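Ribulose bisphosphate carboxylase (Pyrococcus horikoshii, PDB 2D69) probably catalyses the magnesium-dependent carboxylation of ribulose 1,5-bisphosphate to two molecules of 3-phosphoglycerate, as a form III Rubisco in archaeal AMP degradation. Local coordinates at residues Leu12-Leu17 with Ile46-Ser51; Ser38-Ala43 with Phe73-His78. All blocks are in the same frame, centred on the assembly; numbering follows the deposited sequence.

Interaction 1: residues Leu12-Leu17 with Ile46-Ser51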
loop_
_atom_site.group_PDB
_atom_site.type_symbol
_atom_site.label_atom_id
_atom_site.label_comp_id
_atom_site.label_asym_id
_atom_site.label_seq_id
_atom_site.Cartn_x
_atom_site.Cartn_y
_atom_site.Cartn_z
ATOM N N LEU A 12 -11.004 4.078 -55.125
ATOM C CA LEU A 12 -10.564 3.038 -56.048
ATOM C C LEU A 12 -9.058 2.779 -55.901
ATOM O O LEU A 12 -8.546 1.726 -56.331
ATOM C CB LEU A 12 -10.909 3.427 -57.491
ATOM C CG LEU A 12 -12.373 3.555 -57.951
ATOM C CD1 LEU A 12 -12.480 4.018 -59.413
ATOM C CD2 LEU A 12 -13.105 2.257 -57.788
ATOM N N ASP A 13 -8.339 3.707 -55.267
ATOM C CA ASP A 13 -6.922 3.497 -55.050
ATOM C C ASP A 13 -6.656 2.394 -54.029
ATOM O O ASP A 13 -5.565 1.830 -53.968
ATOM C CB ASP A 13 -6.250 4.763 -54.579
ATOM C CG ASP A 13 -4.741 4.695 -54.740
ATOM O OD1 ASP A 13 -4.036 5.235 -53.867
ATOM O OD2 ASP A 13 -4.183 4.111 -55.710
ATOM N N PHE A 14 -7.687 2.093 -53.251
ATOM C CA PHE A 14 -7.644 0.991 -52.302
ATOM C C PHE A 14 -7.961 -0.391 -52.919
ATOM O O PHE A 14 -7.881 -1.416 -52.235
ATOM C CB PHE A 14 -8.593 1.307 -51.164
ATOM C CG PHE A 14 -8.149 2.457 -50.315
ATOM C CD1 PHE A 14 -7.481 2.240 -49.129
ATOM C CD2 PHE A 14 -8.434 3.740 -50.668
ATOM C CE1 PHE A 14 -7.126 3.291 -48.337
ATOM C CE2 PHE A 14 -8.040 4.785 -49.895
ATOM C CZ PHE A 14 -7.374 4.567 -48.741
ATOM N N VAL A 15 -8.269 -0.419 -54.214
ATOM C CA VAL A 15 -8.611 -1.653 -54.928
ATOM C C VAL A 15 -7.493 -2.041 -55.885
ATOM O O VAL A 15 -7.084 -1.268 -56.757
ATOM C CB VAL A 15 -9.935 -1.507 -55.687
ATOM C CG1 VAL A 15 -10.318 -2.799 -56.488
ATOM C CG2 VAL A 15 -11.034 -1.134 -54.701
ATOM N N ASP A 16 -6.978 -3.244 -55.675
ATOM C CA ASP A 16 -6.038 -3.849 -56.586
ATOM C C ASP A 16 -6.239 -5.354 -56.576
ATOM O O ASP A 16 -5.692 -6.054 -55.708
ATOM C CB ASP A 16 -4.601 -3.499 -56.206
ATOM C CG ASP A 16 -3.589 -4.144 -57.135
ATOM O OD1 ASP A 16 -2.387 -3.862 -56.957
ATOM O OD2 ASP A 16 -3.899 -4.979 -58.030
ATOM N N LEU A 17 -7.001 -5.839 -57.560
ATOM C CA LEU A 17 -7.348 -7.259 -57.657
ATOM C C LEU A 17 -6.210 -8.209 -58.078
ATOM O O LEU A 17 -6.375 -9.440 -58.027
ATOM C CB LEU A 17 -8.594 -7.461 -58.541
ATOM C CG LEU A 17 -9.826 -6.746 -57.959
ATOM C CD1 LEU A 17 -11.056 -6.989 -58.801
ATOM C CD2 LEU A 17 -10.107 -7.166 -56.468
ATOM N N ILE A 46 -14.931 0.493 -48.153
ATOM C CA ILE A 46 -14.690 -0.353 -46.971
ATOM C C ILE A 46 -13.202 -0.308 -46.562
ATOM O O ILE A 46 -12.873 -0.152 -45.367
ATOM C CB ILE A 46 -15.151 -1.793 -47.203
ATOM C CG1 ILE A 46 -16.645 -1.794 -47.532
ATOM C CG2 ILE A 46 -14.930 -2.617 -45.899
ATOM C CD1 ILE A 46 -17.138 -3.076 -48.239
ATOM N N ALA A 47 -12.315 -0.443 -47.550
ATOM C CA ALA A 47 -10.856 -0.565 -47.292
ATOM C C ALA A 47 -10.322 0.756 -46.718
ATOM O O ALA A 47 -9.495 0.829 -45.778
ATOM C CB ALA A 47 -10.147 -0.946 -48.597
ATOM N N SER A 48 -10.845 1.812 -47.305
ATOM C CA SER A 48 -10.527 3.175 -46.933
ATOM C C SER A 48 -10.907 3.537 -45.479
ATOM O O SER A 48 -10.084 4.006 -44.682
ATOM C CB SER A 48 -11.311 4.089 -47.873
ATOM O OG SER A 48 -10.982 5.369 -47.532
ATOM N N GLU A 49 -12.167 3.314 -45.140
ATOM C CA GLU A 49 -12.698 3.732 -43.879
ATOM C C GLU A 49 -12.131 2.819 -42.761
ATOM O O GLU A 49 -12.012 3.242 -41.614
ATOM C CB GLU A 49 -14.215 3.741 -43.946
ATOM C CG GLU A 49 -14.915 4.271 -42.702
ATOM C CD GLU A 49 -14.752 5.775 -42.505
ATOM O OE1 GLU A 49 -14.432 6.490 -43.512
ATOM O OE2 GLU A 49 -14.936 6.221 -41.335
ATOM N N SER A 50 -11.750 1.592 -43.099
ATOM C CA SER A 50 -11.113 0.718 -42.117
ATOM C C SER A 50 -9.591 0.920 -42.059
ATOM O O SER A 50 -8.922 0.233 -41.350
ATOM C CB SER A 50 -11.453 -0.754 -42.357
ATOM O OG SER A 50 -11.282 -1.192 -43.701
ATOM N N SER A 51 -9.041 1.842 -42.834
ATOM C CA SER A 51 -7.600 2.069 -42.822
ATOM C C SER A 51 -7.319 3.559 -42.694
ATOM O O SER A 51 -7.597 4.087 -41.649
ATOM C CB SER A 51 -6.902 1.409 -44.041
ATOM O OG SER A 51 -7.193 2.051 -45.277
#

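Interaction 2: residues Ser38-Ala43 with Phe73-His78. With SO4 (sulfate ion), chain G.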
loop_
_atom_site.group_PDB
_atom_site.type_symbol
_atom_site.label_atom_id
_atom_site.label_comp_id
_atom_site.label_asym_id
_atom_site.label_seq_id
_atom_site.Cartn_x
_atom_site.Cartn_y
_atom_site.Cartn_z
ATOM N N SER A 38 -20.391 1.698 -57.838
ATOM C CA SER A 38 -19.913 0.441 -58.460
ATOM C C SER A 38 -19.467 -0.499 -57.369
ATOM O O SER A 38 -19.146 -0.046 -56.284
ATOM C CB SER A 38 -18.754 0.698 -59.440
ATOM O OG SER A 38 -17.568 1.025 -58.747
ATOM N N PRO A 39 -19.430 -1.802 -57.609
ATOM C CA PRO A 39 -18.945 -2.728 -56.560
ATOM C C PRO A 39 -17.482 -2.432 -56.131
ATOM O O PRO A 39 -17.153 -2.498 -54.937
ATOM C CB PRO A 39 -19.091 -4.119 -57.187
ATOM C CG PRO A 39 -19.952 -3.916 -58.503
ATOM C CD PRO A 39 -19.890 -2.487 -58.832
ATOM N N GLU A 40 -16.642 -2.099 -57.105
ATOM C CA GLU A 40 -15.282 -1.605 -56.876
ATOM C C GLU A 40 -15.209 -0.420 -55.892
ATOM O O GLU A 40 -14.403 -0.412 -54.959
ATOM C CB GLU A 40 -14.665 -1.190 -58.211
ATOM C CG GLU A 40 -14.329 -2.341 -59.154
ATOM C CD GLU A 40 -15.533 -2.906 -59.950
ATOM O OE1 GLU A 40 -15.399 -4.058 -60.449
ATOM O OE2 GLU A 40 -16.609 -2.230 -60.088
ATOM N N GLU A 41 -16.059 0.577 -56.109
ATOM C CA GLU A 41 -16.069 1.781 -55.290
ATOM C C GLU A 41 -16.548 1.456 -53.903
ATOM O O GLU A 41 -15.911 1.825 -52.912
ATOM C CB GLU A 41 -16.916 2.910 -55.924
ATOM C CG GLU A 41 -16.303 4.279 -55.588
ATOM C CD GLU A 41 -17.234 5.452 -55.798
ATOM O OE1 GLU A 41 -17.849 5.887 -54.807
ATOM O OE2 GLU A 41 -17.324 5.941 -56.942
ATOM N N ALA A 42 -17.631 0.706 -53.811
ATOM C CA ALA A 42 -18.090 0.241 -52.509
ATOM C C ALA A 42 -16.947 -0.456 -51.772
ATOM O O ALA A 42 -16.679 -0.118 -50.636
ATOM C CB ALA A 42 -19.299 -0.714 -52.655
ATOM N N ALA A 43 -16.283 -1.417 -52.418
ATOM C CA ALA A 43 -15.221 -2.187 -51.773
ATOM C C ALA A 43 -14.067 -1.253 -51.295
ATOM O O ALA A 43 -13.568 -1.379 -50.172
ATOM C CB ALA A 43 -14.728 -3.260 -52.724
ATOM N N PHE A 73 -8.150 -7.087 -52.473
ATOM C CA PHE A 73 -7.433 -7.978 -53.370
ATOM C C PHE A 73 -8.291 -9.080 -54.026
ATOM O O PHE A 73 -7.837 -9.760 -54.978
ATOM C CB PHE A 73 -6.230 -8.562 -52.645
ATOM C CG PHE A 73 -6.561 -9.595 -51.607
ATOM C CD1 PHE A 73 -6.658 -10.940 -51.961
ATOM C CD2 PHE A 73 -6.755 -9.228 -50.264
ATOM C CE1 PHE A 73 -6.956 -11.915 -51.009
ATOM C CE2 PHE A 73 -7.039 -10.195 -49.287
ATOM C CZ PHE A 73 -7.135 -11.541 -49.655
ATOM N N TYR A 74 -9.506 -9.250 -53.506
ATOM C CA TYR A 74 -10.491 -10.191 -54.025
ATOM C C TYR A 74 -11.858 -9.520 -54.065
ATOM O O TYR A 74 -12.273 -8.888 -53.100
ATOM C CB TYR A 74 -10.547 -11.405 -53.110
ATOM C CG TYR A 74 -11.630 -12.423 -53.409
ATOM C CD1 TYR A 74 -11.297 -13.682 -53.944
ATOM C CD2 TYR A 74 -12.958 -12.165 -53.110
ATOM C CE1 TYR A 74 -12.264 -14.650 -54.185
ATOM C CE2 TYR A 74 -13.938 -13.119 -53.343
ATOM C CZ TYR A 74 -13.582 -14.366 -53.883
ATOM O OH TYR A 74 -14.542 -15.314 -54.131
ATOM N N LEU A 75 -12.564 -9.673 -55.169
ATOM C CA LEU A 75 -13.890 -9.091 -55.304
ATOM C C LEU A 75 -14.718 -9.880 -56.309
ATOM O O LEU A 75 -14.398 -9.889 -57.474
ATOM C CB LEU A 75 -13.797 -7.633 -55.765
ATOM C CG LEU A 75 -15.159 -6.975 -56.017
ATOM C CD1 LEU A 75 -15.962 -7.016 -54.697
ATOM C CD2 LEU A 75 -15.049 -5.546 -56.526
ATOM N N GLU A 76 -15.767 -10.547 -55.852
ATOM C CA GLU A 76 -16.588 -11.381 -56.733
ATOM C C GLU A 76 -18.048 -11.334 -56.329
ATOM O O GLU A 76 -18.388 -11.144 -55.178
ATOM C CB GLU A 76 -16.137 -12.855 -56.734
ATOM C CG GLU A 76 -14.648 -13.105 -57.000
ATOM C CD GLU A 76 -14.225 -12.910 -58.451
ATOM O OE1 GLU A 76 -15.067 -12.583 -59.324
ATOM O OE2 GLU A 76 -13.023 -13.093 -58.717
ATOM N N LYS A 77 -18.913 -11.538 -57.314
ATOM C CA LYS A 77 -20.336 -11.586 -57.077
ATOM C C LYS A 77 -20.657 -12.757 -56.118
ATOM O O LYS A 77 -19.979 -13.770 -56.143
ATOM C CB LYS A 77 -21.048 -11.699 -58.435
ATOM C CG LYS A 77 -22.529 -11.397 -58.365
ATOM C CD LYS A 77 -23.101 -10.475 -59.485
ATOM C CE LYS A 77 -24.377 -9.688 -58.925
ATOM N NZ LYS A 77 -24.490 -9.577 -57.350
ATOM N N HIS A 78 -21.642 -12.570 -55.238
ATOM C CA HIS A 78 -22.120 -13.601 -54.304
ATOM C C HIS A 78 -23.590 -13.340 -54.013
ATOM O O HIS A 78 -23.902 -12.414 -53.272
ATOM C CB HIS A 78 -21.345 -13.591 -52.969
ATOM C CG HIS A 78 -21.763 -14.673 -52.022
ATOM N ND1 HIS A 78 -21.180 -15.927 -52.012
ATOM C CD2 HIS A 78 -22.721 -14.700 -51.069
ATOM C CE1 HIS A 78 -21.772 -16.679 -51.100
ATOM N NE2 HIS A 78 -22.712 -15.960 -50.516
HETATM S S SO4 G . -24.315 -14.066 -46.984
HETATM O O1 SO4 G . -25.775 -14.035 -46.919
HETATM O O2 SO4 G . -23.855 -13.156 -48.022
HETATM O O3 SO4 G . -23.756 -13.648 -45.695
HETATM O O4 SO4 G . -23.892 -15.416 -47.361
#

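Interaction 1: residues Leu12-Leu17 with Ile46-Ser51
The phenyl ring of Phe-14 lies with one face against the backbone of Ser-48, whose CA stands 3.8 Å from the ring centroid and 14° off the ring normal, a CH-pi contact over the face. That CA is offset toward the rim on the CE1 side, while Ser-48 OG stays on the same side of the ring, above the CE2-CZ rim, 3.8 Å from Phe-14 CE2. Ser-51 OG approaches obliquely, 3.3 Å from Phe-14 CE1. Nearer the backbone, Phe-14 CB abuts the methyl of Ala-47, CB to CB 3.8 Å. With chi1 at -68°, CG of Phe-14 is anti to its own carbonyl carbon, which carries the ring past the Ala-47 methyl and over Ser-48 in the last turn of the helix.

No hydrogen bond joins the two segments; the hydroxyls of Ser-50 and Ser-51 bond to backbone carbonyls within 46-51 instead. Ser-51 OG donates to Ala-47 O at 2.7 Å, tilted 31° from the carbonyl plane. Ile-46 O accepts twice, from Ser-50 N and from Ser-50 OG, which reach it from opposite faces of its plane.

The contact thus packs a 3-10 turn in the loop after strand 7-9 against helix 39-49 in the N-terminal domain. Met-69 and Ile-52 also touch Phe-14, the backbone of Phe-14 hydrogen-bonds to that of Val-72 in strand 71-78, and Ala-47 reaches Val-72 and Ile-86 of the sheet.

Interaction 2: residues Ser38-Ala43 with Phe73-His78
Helix-on-sheet packing in the alpha/beta N-terminal domain of Rubisco brings the first turn of helix 39-49 over strand 71-78, an outermost strand of its sheet within this chain. The short axes of 39-43 and 73-78 come within 9.9 Å at an angle of 129°, so the helix runs obliquely and roughly against the strand.

Leu-75 supplies the strand's side of the contact. Its CG is anti to the backbone N (chi1 176°), which extends the side chain from the strand toward the helix, where the two methyls meet different residues. CD1 meets the methyl of Ala-43 at a loose 4.4 Å from its CB, whereas CD2 sits by the Pro-39 to Glu-40 peptide and lies 4.3 Å from Pro-39 CB. Leu-17 and Phe-32 also touch Leu-75, placing it between loop, sheet and helix.

The helix start is capped by Ser-38, whose OG accepts from Glu-41 N at 3.1 Å. Upstream on the strand, Phe-73 and Tyr-74 both face Lys-85 in a classic beta bulge. At the strand's far end, His-78 NE2 makes a weak 3.4 Å bond to O4 of a sulfate. Back at the packing itself, the closest approach is Leu-75 CD2 to Glu-40 N, 3.8 Å.

From the N terminus, the chain passes first through 12-17, then 38-43, 46-51 and 73-78. Interaction 1 closes a loop over 28 intervening residues, which include strand 26-34, and interaction 2 closes one over 29, so the two closures cross instead of nesting. Helix 39-49 serves both: its first turn meets the strand and its end meets the loop. With centres 10 Å apart, the contacts also touch directly, Val-15 CG2 lying 3.5 Å from Glu-40 O and Leu-17 CD2 3.6 Å from Phe-73 C. The segment 12-17 therefore bridges helix and edge strand, and the two contacts tie loop, helix and sheet within the N-terminal domain.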